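Local atomic coordinates of LAE5 (Uncultured bacterium, PDB entry 5JD3), a protein that probably hydrolyses ester bonds as an esterase of the GDSL-like lipase/acylhydrolase family. Residues S28-I33 and Y106-I111; D35-A40 and S57-L62; G47-F52 and R77-G82; D90-W95 and D140-R145; M153-P158 and H187-V192. All coordinates share one frame; numbering follows the deposited sequence.

Interaction 1: residues S28-I33 and Y106-I111; sequences SKLVII and YVAMMI
Y106 begins strand 106-110 beside L30 of strand 29-33, and its side chain reaches back along the start of that neighbour. Its CB rests 3.6 Å from L30 CD1, where the two side chains cross at about a right angle. With chi1 at -62°, CG stands beside the backbone N and opposite the carbonyl carbon, which swings the ring back to S28. There CD2 lies 3.8 Å from S28 CB and CE2 3.5 Å from it, so that this CB meets the ring at its edge and in its plane. At the tip, OH is hydrogen-bonded to A25 N, while S28 OG bonds A25 O and F24 packs edge-to-face against the ring. Past the ring, the two strands run parallel inside the five-stranded sheet of the flavodoxin-like alpha/beta/alpha fold that characterises GDSL hydrolases, their axes 18° apart. The backbone bonds alternate along the pair: K29 O accepts from Y106 N, V31 N gives to Y106 O nearly straight (173°), and V31 O accepts from A108 N at 2.8 Å. I33 N then binds A108 O, and I33 O takes M110 N. On the face shared with Y106, A108 CB fits between L30 CD1 at 3.9 Å and I32 CG1 at 3.8 Å. V31, V107, I33 and M109 point to the other face, where I33 and M109 meet helix 88-100.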
# COMPACT_ATOMS: atom_id res chain seq x y z
N SER A 28 1.09 -10.64 -16.50
CA SER A 28 1.92 -9.57 -15.97
C SER A 28 2.37 -9.86 -14.54
O SER A 28 1.71 -10.60 -13.81
CB SER A 28 1.16 -8.24 -16.01
OG SER A 28 0.77 -7.92 -17.33
N LYS A 29 3.49 -9.27 -14.15
CA LYS A 29 3.97 -9.39 -12.78
C LYS A 29 3.79 -8.09 -12.01
O LYS A 29 4.32 -7.04 -12.39
CB LYS A 29 5.45 -9.80 -12.74
CG LYS A 29 6.07 -9.69 -11.35
CD LYS A 29 7.22 -10.66 -11.16
CE LYS A 29 8.48 -10.19 -11.86
NZ LYS A 29 9.68 -10.92 -11.38
N LEU A 30 3.03 -8.16 -10.91
CA LEU A 30 2.79 -7.00 -10.07
C LEU A 30 3.60 -7.08 -8.77
O LEU A 30 3.48 -8.05 -8.01
CB LEU A 30 1.30 -6.88 -9.74
CG LEU A 30 0.92 -5.89 -8.64
CD1 LEU A 30 1.29 -4.47 -9.02
CD2 LEU A 30 -0.56 -6.00 -8.31
N VAL A 31 4.41 -6.06 -8.53
CA VAL A 31 5.19 -5.98 -7.30
C VAL A 31 4.56 -4.97 -6.35
O VAL A 31 4.43 -3.79 -6.68
CB VAL A 31 6.66 -5.60 -7.57
CG1 VAL A 31 7.35 -5.19 -6.28
CG2 VAL A 31 7.39 -6.76 -8.23
N ILE A 32 4.17 -5.43 -5.16
CA ILE A 32 3.56 -4.57 -4.16
C ILE A 32 4.51 -4.35 -2.99
O ILE A 32 4.90 -5.30 -2.31
CB ILE A 32 2.23 -5.16 -3.66
CG1 ILE A 32 1.31 -5.47 -4.84
CG2 ILE A 32 1.56 -4.19 -2.69
CD1 ILE A 32 0.02 -6.15 -4.45
N ILE A 33 4.87 -3.10 -2.76
CA ILE A 33 5.88 -2.76 -1.76
C ILE A 33 5.33 -1.76 -0.74
O ILE A 33 4.55 -0.87 -1.09
CB ILE A 33 7.15 -2.20 -2.44
CG1 ILE A 33 8.26 -1.95 -1.41
CG2 ILE A 33 6.84 -0.94 -3.23
CD1 ILE A 33 9.58 -1.53 -2.03
N TYR A 106 4.05 -4.11 -13.36
CA TYR A 106 3.30 -3.14 -12.57
C TYR A 106 3.90 -3.01 -11.18
O TYR A 106 4.45 -3.97 -10.64
CB TYR A 106 1.83 -3.55 -12.46
CG TYR A 106 1.09 -3.60 -13.78
CD1 TYR A 106 0.41 -2.49 -14.26
CD2 TYR A 106 1.07 -4.76 -14.54
CE1 TYR A 106 -0.28 -2.54 -15.46
CE2 TYR A 106 0.39 -4.82 -15.74
CZ TYR A 106 -0.28 -3.70 -16.20
OH TYR A 106 -0.96 -3.75 -17.39
N VAL A 107 3.81 -1.82 -10.60
CA VAL A 107 4.26 -1.59 -9.24
C VAL A 107 3.17 -0.92 -8.41
O VAL A 107 2.68 0.15 -8.77
CB VAL A 107 5.53 -0.73 -9.18
CG1 VAL A 107 5.83 -0.32 -7.75
CG2 VAL A 107 6.71 -1.48 -9.78
N ALA A 108 2.78 -1.56 -7.32
CA ALA A 108 1.85 -0.97 -6.38
C ALA A 108 2.59 -0.56 -5.11
O ALA A 108 3.33 -1.36 -4.53
CB ALA A 108 0.72 -1.93 -6.05
N MET A 109 2.42 0.69 -4.69
CA MET A 109 3.11 1.18 -3.51
C MET A 109 2.16 1.77 -2.49
O MET A 109 1.28 2.57 -2.81
CB MET A 109 4.16 2.23 -3.91
CG MET A 109 4.80 2.94 -2.73
SD MET A 109 6.27 3.87 -3.19
CE MET A 109 5.69 4.70 -4.67
N MET A 110 2.33 1.35 -1.24
CA MET A 110 1.57 1.89 -0.13
C MET A 110 2.50 2.26 1.01
O MET A 110 3.04 1.38 1.70
CB MET A 110 0.52 0.89 0.34
CG MET A 110 -0.18 1.32 1.61
SD MET A 110 -1.44 0.16 2.14
CE MET A 110 -1.65 0.71 3.82
N ILE A 111 2.70 3.55 1.21
CA ILE A 111 3.65 4.03 2.21
C ILE A 111 3.19 5.37 2.78
O ILE A 111 2.52 6.15 2.09
CB ILE A 111 5.07 4.15 1.61
CG1 ILE A 111 6.13 4.17 2.72
CG2 ILE A 111 5.18 5.36 0.69
CD1 ILE A 111 6.28 2.85 3.44

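Interaction 2: residues D35-A40 and S57-L62; sequences DSITDA and SGYVAL
Y59 and T38 join the start of helix 59-70 to the short helix 36-39 through their hydroxyls: Y59 OH and T38 OG1 are hydrogen-bonded at 3.0 Å. The ring reaches this partner from the crowded position between its own backbone N and carbonyl carbon (chi1 77°), crossing the I37 side chain at about a right angle. I37 O lies at the ring edge, near its plane, 3.2 Å from Y59 CE2, and I37 CG2 touches the same edge carbon. The methyl V60 CG2 covers part of one face of the ring and also packs on T38 CG2 at 3.8 Å. A phenylalanine in place of Y59 would probably leave T38 OG1 without its hydroxyl mate. A40 contributes nearly as much as Y59. It leaves the helix with positive phi, and its CB sits 3.4 Å from G58 N, so close that a side chain at G58 would clash. A40 O accepts from S57 N at 3.2 Å. A water donates to both I37 O (2.8 Å) and T38 O (2.6 Å) and accepts a weak bond from V60 N. D35 caps helix 36-39 by taking I37 N on OD1. The arrangement is consistent with the N-terminal GDS(L) motif of this family, in which S36 OG, hydrogen-bonded to H216 NE2, would probably be the serine of a Ser-His-Asp triad completed by D213.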
# COMPACT_ATOMS: atom_id res chain seq x y z
N ASP A 35 4.92 -1.07 3.97
CA ASP A 35 5.25 -1.38 5.36
C ASP A 35 4.63 -2.70 5.81
O ASP A 35 4.44 -3.61 5.01
CB ASP A 35 4.81 -0.23 6.27
CG ASP A 35 3.42 0.27 5.95
OD1 ASP A 35 2.54 -0.55 5.63
OD2 ASP A 35 3.21 1.50 6.02
N SER A 36 4.33 -2.79 7.10
CA SER A 36 3.82 -4.03 7.69
C SER A 36 2.44 -4.40 7.17
O SER A 36 2.06 -5.57 7.17
CB SER A 36 3.79 -3.93 9.22
OG SER A 36 2.66 -3.19 9.65
N ILE A 37 1.69 -3.40 6.73
CA ILE A 37 0.36 -3.63 6.17
C ILE A 37 0.50 -4.41 4.87
O ILE A 37 -0.38 -5.20 4.51
CB ILE A 37 -0.39 -2.31 5.94
CG1 ILE A 37 -0.45 -1.50 7.24
CG2 ILE A 37 -1.80 -2.57 5.42
CD1 ILE A 37 -1.13 -2.24 8.38
N THR A 38 1.60 -4.19 4.16
CA THR A 38 1.92 -4.96 2.97
C THR A 38 2.62 -6.26 3.36
O THR A 38 2.30 -7.33 2.84
CB THR A 38 2.82 -4.17 2.00
OG1 THR A 38 2.17 -2.94 1.65
CG2 THR A 38 3.08 -4.97 0.74
N ASP A 39 3.57 -6.15 4.28
CA ASP A 39 4.32 -7.30 4.80
C ASP A 39 3.39 -8.40 5.29
O ASP A 39 3.40 -9.51 4.76
CB ASP A 39 5.24 -6.85 5.94
CG ASP A 39 6.28 -7.89 6.32
OD1 ASP A 39 6.06 -9.10 6.09
OD2 ASP A 39 7.34 -7.50 6.86
N ALA A 40 2.59 -8.08 6.31
CA ALA A 40 1.59 -8.99 6.86
C ALA A 40 2.18 -10.31 7.34
O ALA A 40 1.51 -11.34 7.32
CB ALA A 40 0.50 -9.24 5.83
N SER A 57 -0.54 -12.82 5.44
CA SER A 57 -1.96 -13.05 5.69
C SER A 57 -2.75 -11.75 5.65
O SER A 57 -3.75 -11.60 6.36
CB SER A 57 -2.15 -13.74 7.04
OG SER A 57 -1.68 -12.94 8.11
N GLY A 58 -2.30 -10.81 4.82
CA GLY A 58 -2.94 -9.51 4.71
C GLY A 58 -3.62 -9.31 3.37
O GLY A 58 -4.02 -10.27 2.72
N TYR A 59 -3.75 -8.05 2.95
CA TYR A 59 -4.49 -7.72 1.74
C TYR A 59 -3.79 -8.21 0.48
O TYR A 59 -4.44 -8.54 -0.51
CB TYR A 59 -4.74 -6.21 1.66
CG TYR A 59 -3.56 -5.37 1.23
CD1 TYR A 59 -3.36 -5.04 -0.11
CD2 TYR A 59 -2.64 -4.89 2.16
CE1 TYR A 59 -2.28 -4.27 -0.51
CE2 TYR A 59 -1.56 -4.11 1.77
CZ TYR A 59 -1.39 -3.81 0.43
OH TYR A 59 -0.32 -3.04 0.04
N VAL A 60 -2.46 -8.26 0.52
CA VAL A 60 -1.69 -8.76 -0.62
C VAL A 60 -2.03 -10.22 -0.88
O VAL A 60 -2.24 -10.62 -2.03
CB VAL A 60 -0.17 -8.61 -0.38
CG1 VAL A 60 0.61 -9.39 -1.43
CG2 VAL A 60 0.23 -7.15 -0.38
N ALA A 61 -2.11 -11.01 0.18
CA ALA A 61 -2.51 -12.41 0.08
C ALA A 61 -3.97 -12.52 -0.37
O ALA A 61 -4.34 -13.46 -1.06
CB ALA A 61 -2.30 -13.12 1.40
N LEU A 62 -4.78 -11.55 0.05
CA LEU A 62 -6.18 -11.51 -0.34
C LEU A 62 -6.32 -11.20 -1.83
O LEU A 62 -7.14 -11.80 -2.52
CB LEU A 62 -6.94 -10.47 0.49
CG LEU A 62 -7.15 -10.85 1.95
CD1 LEU A 62 -7.90 -9.76 2.69
CD2 LEU A 62 -7.89 -12.17 2.04
O HOH W 1 -0.26 -7.51 2.99

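Interaction 3: residues G47-F52 and R77-G82; sequences GGEGLF and RLVNQG
An outer strand of the parallel sheet, 77-82, is lined here by an irregular glycine-rich loop, with G48 and E49 lying against V79 and the E49 carboxylate reaching R77. G48 comes closest to the strand backbone, its CA 3.2 Å from N80 O; the same CA packs on V79 CG1, and G48 O takes a weak bond from N80 N, long at 3.5 Å though almost straight. Glycine is called for at this point, since a CB would clash with both V79 CG1 and N80 O, and the backbone angles alone would jam it against the preceding carbonyl. Next along the loop, E49 CG packs on V79 CG2 at 3.6 Å, which brings the carboxylate over the strand to R77. The arginine is extended from CG to NE, its CG anti to the backbone N (chi1 -175°), and the two side chains cross at about a right angle with the charged planes 51° apart. E49 OE1 stands at the edge of the guanidinium in a salt bridge with R77 NE, whose modelled length is implausibly short and so doubtful. R77 NH2 adds weak bonds to OE1 and OE2, the latter at 3.1 Å. One water bridges E49 OE1 and L78 O. Farther on, N80 OD1 accepts G82 N at 2.9 Å, an Asx turn, while N80 ND2 binds T38 O and H55 O. The strand hydrogen-bonds strand 29-34 along one side; V79 packs on K29 and V31 of that strand, and L78 packs on L63 and L67 of helix 59-70.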
# COMPACT_ATOMS: atom_id res chain seq x y z
N GLY A 47 11.33 -14.10 -0.71
CA GLY A 47 11.54 -12.98 -1.61
C GLY A 47 10.30 -12.46 -2.30
O GLY A 47 10.39 -11.80 -3.34
N GLY A 48 9.13 -12.74 -1.73
CA GLY A 48 7.89 -12.22 -2.28
C GLY A 48 7.11 -13.22 -3.10
O GLY A 48 5.88 -13.21 -3.11
N GLU A 49 7.82 -14.09 -3.82
CA GLU A 49 7.18 -15.16 -4.58
C GLU A 49 7.61 -16.51 -4.04
O GLU A 49 8.80 -16.73 -3.82
CB GLU A 49 7.53 -15.07 -6.06
CG GLU A 49 7.78 -13.68 -6.60
CD GLU A 49 8.04 -13.70 -8.09
OE1 GLU A 49 7.30 -14.39 -8.81
OE2 GLU A 49 9.00 -13.03 -8.54
N GLY A 50 6.66 -17.41 -3.84
CA GLY A 50 6.99 -18.73 -3.34
C GLY A 50 5.81 -19.63 -3.03
O GLY A 50 4.67 -19.34 -3.41
N LEU A 51 6.09 -20.73 -2.33
CA LEU A 51 5.10 -21.77 -2.09
C LEU A 51 4.30 -21.59 -0.80
O LEU A 51 3.08 -21.74 -0.80
CB LEU A 51 5.80 -23.14 -2.07
CG LEU A 51 6.27 -23.65 -3.44
CD1 LEU A 51 7.19 -24.85 -3.28
CD2 LEU A 51 5.07 -24.00 -4.30
N PHE A 52 4.98 -21.27 0.30
CA PHE A 52 4.32 -21.19 1.59
C PHE A 52 4.61 -19.89 2.33
O PHE A 52 5.76 -19.59 2.65
CB PHE A 52 4.71 -22.38 2.46
CG PHE A 52 4.27 -23.71 1.91
CD1 PHE A 52 2.98 -24.17 2.13
CD2 PHE A 52 5.13 -24.49 1.15
CE1 PHE A 52 2.56 -25.38 1.62
CE2 PHE A 52 4.72 -25.70 0.64
CZ PHE A 52 3.43 -26.15 0.88
N ARG A 77 0.99 -12.55 -11.72
CA ARG A 77 2.08 -12.94 -10.84
C ARG A 77 2.36 -11.85 -9.80
O ARG A 77 2.98 -10.84 -10.11
CB ARG A 77 3.33 -13.23 -11.67
CG ARG A 77 4.52 -13.76 -10.89
CD ARG A 77 5.69 -13.99 -11.84
NE ARG A 77 6.93 -14.31 -11.14
CZ ARG A 77 8.09 -14.51 -11.75
NH1 ARG A 77 8.18 -14.42 -13.07
NH2 ARG A 77 9.17 -14.80 -11.04
N LEU A 78 1.89 -12.06 -8.58
CA LEU A 78 2.01 -11.04 -7.54
C LEU A 78 3.21 -11.26 -6.63
O LEU A 78 3.52 -12.39 -6.25
CB LEU A 78 0.73 -10.98 -6.69
CG LEU A 78 -0.37 -10.04 -7.19
CD1 LEU A 78 -1.01 -10.55 -8.47
CD2 LEU A 78 -1.43 -9.84 -6.11
N VAL A 79 3.89 -10.17 -6.29
CA VAL A 79 5.07 -10.22 -5.42
C VAL A 79 4.90 -9.30 -4.22
O VAL A 79 4.58 -8.12 -4.37
CB VAL A 79 6.34 -9.81 -6.18
CG1 VAL A 79 7.58 -10.11 -5.34
CG2 VAL A 79 6.43 -10.52 -7.52
N ASN A 80 5.11 -9.84 -3.02
CA ASN A 80 5.04 -9.04 -1.80
C ASN A 80 6.42 -8.56 -1.37
O ASN A 80 7.28 -9.37 -1.01
CB ASN A 80 4.37 -9.84 -0.68
CG ASN A 80 4.03 -8.99 0.53
OD1 ASN A 80 4.57 -7.90 0.72
ND2 ASN A 80 3.12 -9.49 1.36
N GLN A 81 6.62 -7.25 -1.39
CA GLN A 81 7.89 -6.67 -0.96
C GLN A 81 7.68 -5.70 0.20
O GLN A 81 8.37 -4.69 0.31
CB GLN A 81 8.57 -5.96 -2.12
CG GLN A 81 9.23 -6.90 -3.12
CD GLN A 81 10.38 -7.67 -2.52
OE1 GLN A 81 11.34 -7.09 -2.01
NE2 GLN A 81 10.29 -9.00 -2.56
N GLY A 82 6.74 -6.03 1.08
CA GLY A 82 6.45 -5.21 2.24
C GLY A 82 7.39 -5.48 3.40
O GLY A 82 7.62 -6.63 3.77
O HOH W 2 4.32 -15.17 -7.63

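Interaction 4: residues D90-W95 and D140-R145; sequences DLAARW and DELVAR
R145 NH2 donates to a water at 2.6 Å, and this water gives a weak bond to A92 O, so a single solvent molecule spans the outer side of helices 88-100 and 132-146. The two helices pack side by side on one flank of the central sheet of the alpha/beta/alpha fold, their local axes 10.8 Å apart and inclined by 29°. The guanidinium is also held from within its own helix: R145 NH1 forms a salt bridge with E141 OE2 at 2.8 Å, using the anti lone pair of the carboxylate oxygen and tilted out of the guanidinium plane. Inward of this water the contact is apolar and centres on L142. Both its methyls reach helix 88-100: CD2 at A92 CB (3.9 Å), CD1 at L91 CB (4.2 Å). The indole of W95, with CG anti to the backbone N (chi1 -164°), extends toward helix 132-146 and lies beneath both methyls. Its other fixings are F100, which meets it edge-to-face, and T146 OG1, which receives a weak bond from NE1; L91 and W95 continue inward onto M109 of the sheet. L142 CD2 sits over one face of W95 in a CH-pi contact 4.2 Å from the centroid of the five-membered ring and 25° off its normal, while L142 CD1 touches the six-membered ring at CE3, 3.8 Å away.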
# COMPACT_ATOMS: atom_id res chain seq x y z
N ASP A 90 12.99 4.42 3.95
CA ASP A 90 13.46 3.04 3.90
C ASP A 90 13.23 2.42 2.53
O ASP A 90 14.03 1.62 2.06
CB ASP A 90 12.77 2.20 4.98
CG ASP A 90 13.04 2.71 6.38
OD1 ASP A 90 14.16 3.23 6.62
OD2 ASP A 90 12.15 2.60 7.24
N LEU A 91 12.12 2.79 1.90
CA LEU A 91 11.77 2.28 0.58
C LEU A 91 12.79 2.67 -0.47
O LEU A 91 13.20 1.85 -1.30
CB LEU A 91 10.38 2.77 0.16
CG LEU A 91 9.21 1.80 0.31
CD1 LEU A 91 9.13 1.26 1.72
CD2 LEU A 91 7.91 2.46 -0.10
N ALA A 92 13.21 3.93 -0.44
CA ALA A 92 14.16 4.46 -1.41
C ALA A 92 15.51 3.77 -1.32
O ALA A 92 16.21 3.63 -2.32
CB ALA A 92 14.32 5.96 -1.22
N ALA A 93 15.87 3.34 -0.12
CA ALA A 93 17.17 2.72 0.12
C ALA A 93 17.27 1.32 -0.49
O ALA A 93 18.36 0.86 -0.83
CB ALA A 93 17.46 2.66 1.61
N ARG A 94 16.13 0.65 -0.64
CA ARG A 94 16.12 -0.72 -1.15
C ARG A 94 15.36 -0.84 -2.46
O ARG A 94 15.10 -1.95 -2.93
CB ARG A 94 15.50 -1.66 -0.11
CG ARG A 94 14.03 -1.40 0.19
CD ARG A 94 13.54 -2.30 1.31
NE ARG A 94 12.12 -2.10 1.61
CZ ARG A 94 11.13 -2.75 1.03
NH1 ARG A 94 11.38 -3.66 0.10
NH2 ARG A 94 9.87 -2.50 1.38
N TRP A 95 15.02 0.30 -3.06
CA TRP A 95 14.21 0.32 -4.28
C TRP A 95 14.89 -0.41 -5.43
O TRP A 95 14.24 -1.10 -6.21
CB TRP A 95 13.90 1.76 -4.68
CG TRP A 95 12.79 1.88 -5.68
CD1 TRP A 95 12.92 1.96 -7.04
CD2 TRP A 95 11.39 1.94 -5.41
NE1 TRP A 95 11.68 2.06 -7.63
CE2 TRP A 95 10.72 2.05 -6.64
CE3 TRP A 95 10.63 1.91 -4.23
CZ2 TRP A 95 9.34 2.13 -6.74
CZ3 TRP A 95 9.25 1.99 -4.33
CH2 TRP A 95 8.62 2.10 -5.57
N ASP A 140 7.69 11.27 -4.93
CA ASP A 140 7.67 11.75 -6.31
C ASP A 140 8.88 11.24 -7.09
O ASP A 140 8.78 10.91 -8.27
CB ASP A 140 7.62 13.28 -6.35
CG ASP A 140 7.78 13.84 -7.75
OD1 ASP A 140 6.75 14.00 -8.44
OD2 ASP A 140 8.92 14.12 -8.15
N GLU A 141 10.03 11.19 -6.46
CA GLU A 141 11.25 10.69 -7.08
C GLU A 141 11.22 9.20 -7.37
O GLU A 141 11.66 8.78 -8.40
CB GLU A 141 12.49 11.14 -6.33
CG GLU A 141 13.78 10.36 -6.58
CD GLU A 141 14.44 10.50 -7.98
OE1 GLU A 141 14.07 11.38 -8.81
OE2 GLU A 141 15.36 9.71 -8.28
N LEU A 142 10.70 8.42 -6.45
CA LEU A 142 10.57 6.99 -6.68
C LEU A 142 9.65 6.72 -7.87
O LEU A 142 9.94 5.87 -8.72
CB LEU A 142 10.04 6.28 -5.44
CG LEU A 142 10.94 6.27 -4.20
CD1 LEU A 142 10.25 5.55 -3.05
CD2 LEU A 142 12.28 5.63 -4.52
N VAL A 143 8.54 7.44 -7.92
CA VAL A 143 7.57 7.30 -8.99
C VAL A 143 8.15 7.75 -10.33
O VAL A 143 7.98 7.09 -11.35
CB VAL A 143 6.28 8.09 -8.70
CG1 VAL A 143 5.43 8.23 -9.94
CG2 VAL A 143 5.50 7.43 -7.57
N ALA A 144 8.86 8.88 -10.31
CA ALA A 144 9.47 9.44 -11.51
C ALA A 144 10.45 8.47 -12.16
O ALA A 144 10.57 8.43 -13.39
CB ALA A 144 10.16 10.75 -11.20
N ARG A 145 11.15 7.69 -11.34
CA ARG A 145 12.12 6.72 -11.85
C ARG A 145 11.46 5.41 -12.27
O ARG A 145 12.03 4.66 -13.06
CB ARG A 145 13.19 6.43 -10.79
CG ARG A 145 14.17 7.57 -10.54
CD ARG A 145 15.59 7.03 -10.42
NE ARG A 145 15.68 5.91 -9.49
CZ ARG A 145 16.09 6.01 -8.23
NH1 ARG A 145 16.45 7.18 -7.74
NH2 ARG A 145 16.13 4.92 -7.46
O HOH W 3 15.89 5.67 -4.99

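Interaction 5: residues M153-P158 and H187-V192; sequences MILLTP and HGCLLV
I154 and V192 make the tight side of this strand pair, CG2 of one methyl-to-methyl with CG2 of the other at 3.6 Å. L156 lies alongside V192, with L156 CG 3.8 Å from V192 CB, and I154 CG1 runs beside L190, 4.1 Å from L190 CD2. V192, its CG1 anti to the backbone N (chi1 177°), thereby turns CG2 in between I154 and L156. An alanine at I154 would remove both branches and would probably open a gap beside V192 CG2 and L190 CD2. The backbones are joined by bonds that alternate between parallel strands: L155 N to L190 O is short, 2.7 Å, and nearly straight (168°); V192 N binds L155 O at 2.9 Å, and T157 N and L190 N close the two ends on V192 O and M153 O. The side chains of the other face meet more loosely: L155 CG meets C189 CB at 4.0 Å and M153 CB reaches C189 SG only at 4.3 Å, although C189 CB still approaches M153 O at 3.4 Å. L191, on this face, is partly open to solvent, as is L190 on the tight one. The pair closes the beta-alpha-beta unit of strand 152-156, helix 168-187 and strand 190-192, the last an outer strand of the sheet; L155 and C189 lie under A184 of that helix, and strand 106-110 borders strand 152-156.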
# COMPACT_ATOMS: atom_id res chain seq x y z
N MET A 153 1.59 2.09 -12.71
CA MET A 153 2.00 2.23 -11.32
C MET A 153 0.82 2.64 -10.45
O MET A 153 0.12 3.61 -10.74
CB MET A 153 3.13 3.25 -11.20
CG MET A 153 3.81 3.24 -9.84
SD MET A 153 5.47 3.94 -9.89
CE MET A 153 6.06 3.50 -8.26
N ILE A 154 0.60 1.89 -9.37
CA ILE A 154 -0.53 2.13 -8.49
C ILE A 154 -0.08 2.67 -7.13
O ILE A 154 0.77 2.09 -6.47
CB ILE A 154 -1.35 0.84 -8.26
CG1 ILE A 154 -1.82 0.26 -9.59
CG2 ILE A 154 -2.53 1.11 -7.34
CD1 ILE A 154 -0.97 -0.88 -10.10
N LEU A 155 -0.67 3.79 -6.73
CA LEU A 155 -0.37 4.38 -5.43
C LEU A 155 -1.55 4.21 -4.47
O LEU A 155 -2.64 4.73 -4.72
CB LEU A 155 -0.01 5.86 -5.57
CG LEU A 155 1.20 6.16 -6.46
CD1 LEU A 155 1.56 7.63 -6.41
CD2 LEU A 155 2.38 5.29 -6.05
N LEU A 156 -1.32 3.49 -3.38
CA LEU A 156 -2.34 3.28 -2.37
C LEU A 156 -2.10 4.23 -1.20
O LEU A 156 -1.04 4.21 -0.58
CB LEU A 156 -2.35 1.83 -1.88
CG LEU A 156 -2.78 0.74 -2.87
CD1 LEU A 156 -1.64 0.32 -3.78
CD2 LEU A 156 -3.34 -0.46 -2.12
N THR A 157 -3.10 5.06 -0.90
CA THR A 157 -2.96 6.08 0.13
C THR A 157 -2.75 5.47 1.51
O THR A 157 -3.29 4.41 1.82
CB THR A 157 -4.20 7.01 0.17
OG1 THR A 157 -3.98 8.08 1.10
CG2 THR A 157 -5.45 6.24 0.58
N PRO A 158 -1.92 6.13 2.34
CA PRO A 158 -1.82 5.71 3.74
C PRO A 158 -3.14 5.99 4.44
O PRO A 158 -3.90 6.85 3.99
CB PRO A 158 -0.69 6.58 4.29
CG PRO A 158 -0.69 7.79 3.41
CD PRO A 158 -1.05 7.28 2.04
N HIS A 187 2.11 12.16 -12.42
CA HIS A 187 2.77 11.14 -13.23
C HIS A 187 1.78 10.16 -13.86
O HIS A 187 2.18 9.18 -14.48
CB HIS A 187 3.80 10.38 -12.40
CG HIS A 187 4.91 11.23 -11.87
ND1 HIS A 187 5.95 11.66 -12.67
CD2 HIS A 187 5.14 11.74 -10.64
CE1 HIS A 187 6.78 12.40 -11.95
NE2 HIS A 187 6.31 12.46 -10.71
N GLY A 188 0.49 10.44 -13.70
CA GLY A 188 -0.55 9.62 -14.29
C GLY A 188 -0.69 8.26 -13.62
O GLY A 188 -1.12 7.29 -14.25
N CYS A 189 -0.34 8.19 -12.35
CA CYS A 189 -0.46 6.95 -11.59
C CYS A 189 -1.91 6.70 -11.20
O CYS A 189 -2.70 7.63 -11.06
CB CYS A 189 0.41 6.99 -10.34
SG CYS A 189 2.14 7.36 -10.66
N LEU A 190 -2.25 5.43 -11.02
CA LEU A 190 -3.56 5.06 -10.50
C LEU A 190 -3.54 5.21 -8.98
O LEU A 190 -2.64 4.70 -8.32
CB LEU A 190 -3.92 3.63 -10.90
CG LEU A 190 -5.25 3.07 -10.38
CD1 LEU A 190 -6.41 3.96 -10.80
CD2 LEU A 190 -5.46 1.65 -10.86
N LEU A 191 -4.53 5.91 -8.44
CA LEU A 191 -4.59 6.10 -7.00
C LEU A 191 -5.74 5.32 -6.37
O LEU A 191 -6.90 5.50 -6.74
CB LEU A 191 -4.72 7.58 -6.64
CG LEU A 191 -4.72 7.81 -5.13
CD1 LEU A 191 -3.63 8.79 -4.75
CD2 LEU A 191 -6.07 8.28 -4.62
N VAL A 192 -5.40 4.47 -5.41
CA VAL A 192 -6.40 3.73 -4.65
C VAL A 192 -6.70 4.46 -3.34
O VAL A 192 -5.81 4.63 -2.51
CB VAL A 192 -5.94 2.30 -4.35
CG1 VAL A 192 -6.97 1.58 -3.49
CG2 VAL A 192 -5.70 1.54 -5.64

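How the interactions relate
Interactions 1, 3 and 5 all reach one parallel sheet. Interaction 1 is its almost entirely buried middle; 3 and 5 bring in its outer strands, 77-82 and 190-192. I32 O and L30 O bind Q81 N and V79 N, linking 1 to 3, while V107 O and M109 N bind I154, linking 1 to 5. Interactions 2, 4 and 5 are mainly buried with more open margins, and 3 turns its charged end, E49 and R77, toward solvent. Interactions 1 and 5 are backbone bonding with apolar packing. Interactions 2 and 4 do not touch each other and pack on opposite faces of the sheet: 2, with its hydroxyl pair, on I32, and 4, an apolar ring contact, on I33 and M109.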